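Transcription regulator AmtR (Mycobacterium smegmatis, PDB 5E57) probably acts as a TetR-family transcription regulator that binds DNA through a helix-turn-helix motif and takes part in nitrogen regulation. Local coordinates at residues H47-A50 / D54-D57. Numbering follows the deposited sequence.
Sequences HHFA and DILD
The loop at the end of the predicted helix-turn-helix of this TetR-family domain folds back on helix 52-61, and Phe49 meets Ile55 there. The contact is apolar and close: Phe49 CB lies 3.4 Å from Ile55 CG1, and Ile55 CG1 is also 3.5 Å from Phe49 CG. It therefore packs at the root of the aromatic side chain, with the two side chains crossing at about a right angle. Ile55 CG1 stands anti to its own carbonyl carbon (chi1 -63°), a setting that puts this branch, rather than CG2, against Phe49. Farther out along the ring, Phe49 CD1 passes 3.8 Å from the carbonyl oxygen Asp54 O, an oblique approach.

In the TetR fold this loop links the short helix 42-45 to helix 52-61, which follows the predicted DNA-binding motif, and helix 9-23 closes the same small core: Arg10 touches Phe49 and Ala17 touches Ile55. Both Phe49 and Ile55 are buried.

On the more exposed flank, the carboxylate oxygen Asp54 OD2 stands 3.5 Å from Ala50 N and 3.7 Å from Ala50 CB, a proximity too loose to count as a bond; OD2 has its hydrogen bond with a residue adjoining the segments. The stronger tie of this carboxylate is a salt bridge from OD1 to Arg116, while the backbone N of Asp54 is hydrogen-bonded to the hydroxyl of Thr51, the residue just ahead of helix 52-61.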
ATOM      1  N   HIS A  47     -29.792   1.856  16.621  1.00 29.84           N
ATOM      2  CA  HIS A  47     -30.908   1.791  15.663  1.00 29.45           C
ATOM      3  C   HIS A  47     -30.489   2.296  14.314  1.00 31.30           C
ATOM      4  O   HIS A  47     -31.240   2.162  13.366  1.00 32.13           O
ATOM      5  CB  HIS A  47     -32.165   2.491  16.184  1.00 34.18           C
ATOM      6  CG  HIS A  47     -32.664   1.889  17.459  1.00 34.76           C
ATOM      7  ND1 HIS A  47     -33.003   0.557  17.564  1.00 31.03           N
ATOM      8  CD2 HIS A  47     -32.746   2.403  18.703  1.00 34.61           C
ATOM      9  CE1 HIS A  47     -33.318   0.294  18.815  1.00 32.40           C
ATOM     10  NE2 HIS A  47     -33.171   1.395  19.525  1.00 33.74           N
ATOM     11  N   HIS A  48     -29.244   2.771  14.221  1.00 29.81           N
ATOM     12  CA  HIS A  48     -28.605   2.987  12.919  1.00 28.24           C
ATOM     13  C   HIS A  48     -27.634   1.853  12.578  1.00 28.23           C
ATOM     14  O   HIS A  48     -27.642   1.308  11.480  1.00 25.70           O
ATOM     15  CB  HIS A  48     -27.913   4.312  12.964  1.00 30.45           C
ATOM     16  CG  HIS A  48     -28.855   5.461  13.191  1.00 30.90           C
ATOM     17  ND1 HIS A  48     -29.798   5.847  12.260  1.00 32.40           N
ATOM     18  CD2 HIS A  48     -28.990   6.315  14.231  1.00 31.63           C
ATOM     19  CE1 HIS A  48     -30.469   6.899  12.704  1.00 32.14           C
ATOM     20  NE2 HIS A  48     -30.001   7.207  13.900  1.00 34.09           N
ATOM     21  N   PHE A  49     -26.830   1.470  13.549  1.00 25.57           N
ATOM     22  CA  PHE A  49     -25.874   0.399  13.387  1.00 26.83           C
ATOM     23  C   PHE A  49     -25.863  -0.420  14.677  1.00 25.72           C
ATOM     24  O   PHE A  49     -25.392   0.054  15.738  1.00 23.02           O
ATOM     25  CB  PHE A  49     -24.458   0.953  13.128  1.00 25.42           C
ATOM     26  CG  PHE A  49     -24.354   1.781  11.870  1.00 26.96           C
ATOM     27  CD1 PHE A  49     -24.243   1.160  10.627  1.00 26.78           C
ATOM     28  CD2 PHE A  49     -24.412   3.180  11.919  1.00 26.70           C
ATOM     29  CE1 PHE A  49     -24.163   1.910   9.465  1.00 26.09           C
ATOM     30  CE2 PHE A  49     -24.320   3.942  10.756  1.00 27.49           C
ATOM     31  CZ  PHE A  49     -24.200   3.282   9.520  1.00 26.95           C
ATOM     32  N   ALA A  50     -26.298  -1.671  14.555  1.00 23.47           N
ATOM     33  CA  ALA A  50     -26.573  -2.505  15.721  1.00 28.41           C
ATOM     34  C   ALA A  50     -25.240  -2.926  16.381  1.00 27.49           C
ATOM     35  O   ALA A  50     -25.116  -3.166  17.621  1.00 27.81           O
ATOM     36  CB  ALA A  50     -27.394  -3.705  15.251  1.00 28.18           C
ATOM     37  N   ASP A  54     -21.047  -3.546  11.919  1.00 24.77           N
ATOM     38  CA  ASP A  54     -21.941  -3.001  10.916  1.00 23.50           C
ATOM     39  C   ASP A  54     -21.456  -1.646  10.494  1.00 25.67           C
ATOM     40  O   ASP A  54     -21.661  -1.230   9.321  1.00 22.92           O
ATOM     41  CB  ASP A  54     -23.361  -2.825  11.444  1.00 26.98           C
ATOM     42  CG  ASP A  54     -24.095  -4.173  11.660  1.00 28.40           C
ATOM     43  OD1 ASP A  54     -23.782  -5.166  10.971  1.00 24.40           O
ATOM     44  OD2 ASP A  54     -24.973  -4.218  12.532  1.00 30.18           O
ATOM     45  N   ILE A  55     -20.839  -0.904  11.422  1.00 22.88           N
ATOM     46  CA  ILE A  55     -20.360   0.473  11.071  1.00 22.38           C
ATOM     47  C   ILE A  55     -19.171   0.365  10.090  1.00 22.82           C
ATOM     48  O   ILE A  55     -19.119   1.028   9.051  1.00 21.86           O
ATOM     49  CB  ILE A  55     -19.921   1.256  12.342  1.00 23.54           C
ATOM     50  CG1 ILE A  55     -21.143   1.450  13.285  1.00 23.30           C
ATOM     51  CG2 ILE A  55     -19.300   2.575  11.968  1.00 21.68           C
ATOM     52  CD1 ILE A  55     -20.793   1.970  14.673  1.00 21.99           C
ATOM     53  N   LEU A  56     -18.242  -0.509  10.440  1.00 21.72           N
ATOM     54  CA  LEU A  56     -17.069  -0.793   9.630  1.00 22.51           C
ATOM     55  C   LEU A  56     -17.456  -1.328   8.274  1.00 21.69           C
ATOM     56  O   LEU A  56     -16.856  -0.942   7.266  1.00 20.33           O
ATOM     57  CB  LEU A  56     -16.132  -1.799  10.354  1.00 22.05           C
ATOM     58  CG  LEU A  56     -14.812  -2.214   9.672  1.00 24.34           C
ATOM     59  CD1 LEU A  56     -13.913  -1.001   9.468  1.00 24.69           C
ATOM     60  CD2 LEU A  56     -14.046  -3.253  10.470  1.00 26.96           C
ATOM     61  N   ASP A  57     -18.481  -2.181   8.232  1.00 20.67           N
ATOM     62  CA  ASP A  57     -18.965  -2.666   6.937  1.00 23.15           C
ATOM     63  C   ASP A  57     -19.425  -1.543   6.043  1.00 23.69           C
ATOM     64  O   ASP A  57     -19.030  -1.492   4.878  1.00 24.20           O
ATOM     65  CB  ASP A  57     -20.078  -3.686   7.087  1.00 27.14           C
ATOM     66  CG  ASP A  57     -19.838  -4.932   6.198  1.00 36.78           C
ATOM     67  OD1 ASP A  57     -18.727  -5.070   5.583  1.00 28.58           O
ATOM     68  OD2 ASP A  57     -20.784  -5.755   6.132  1.00 40.76           O
TER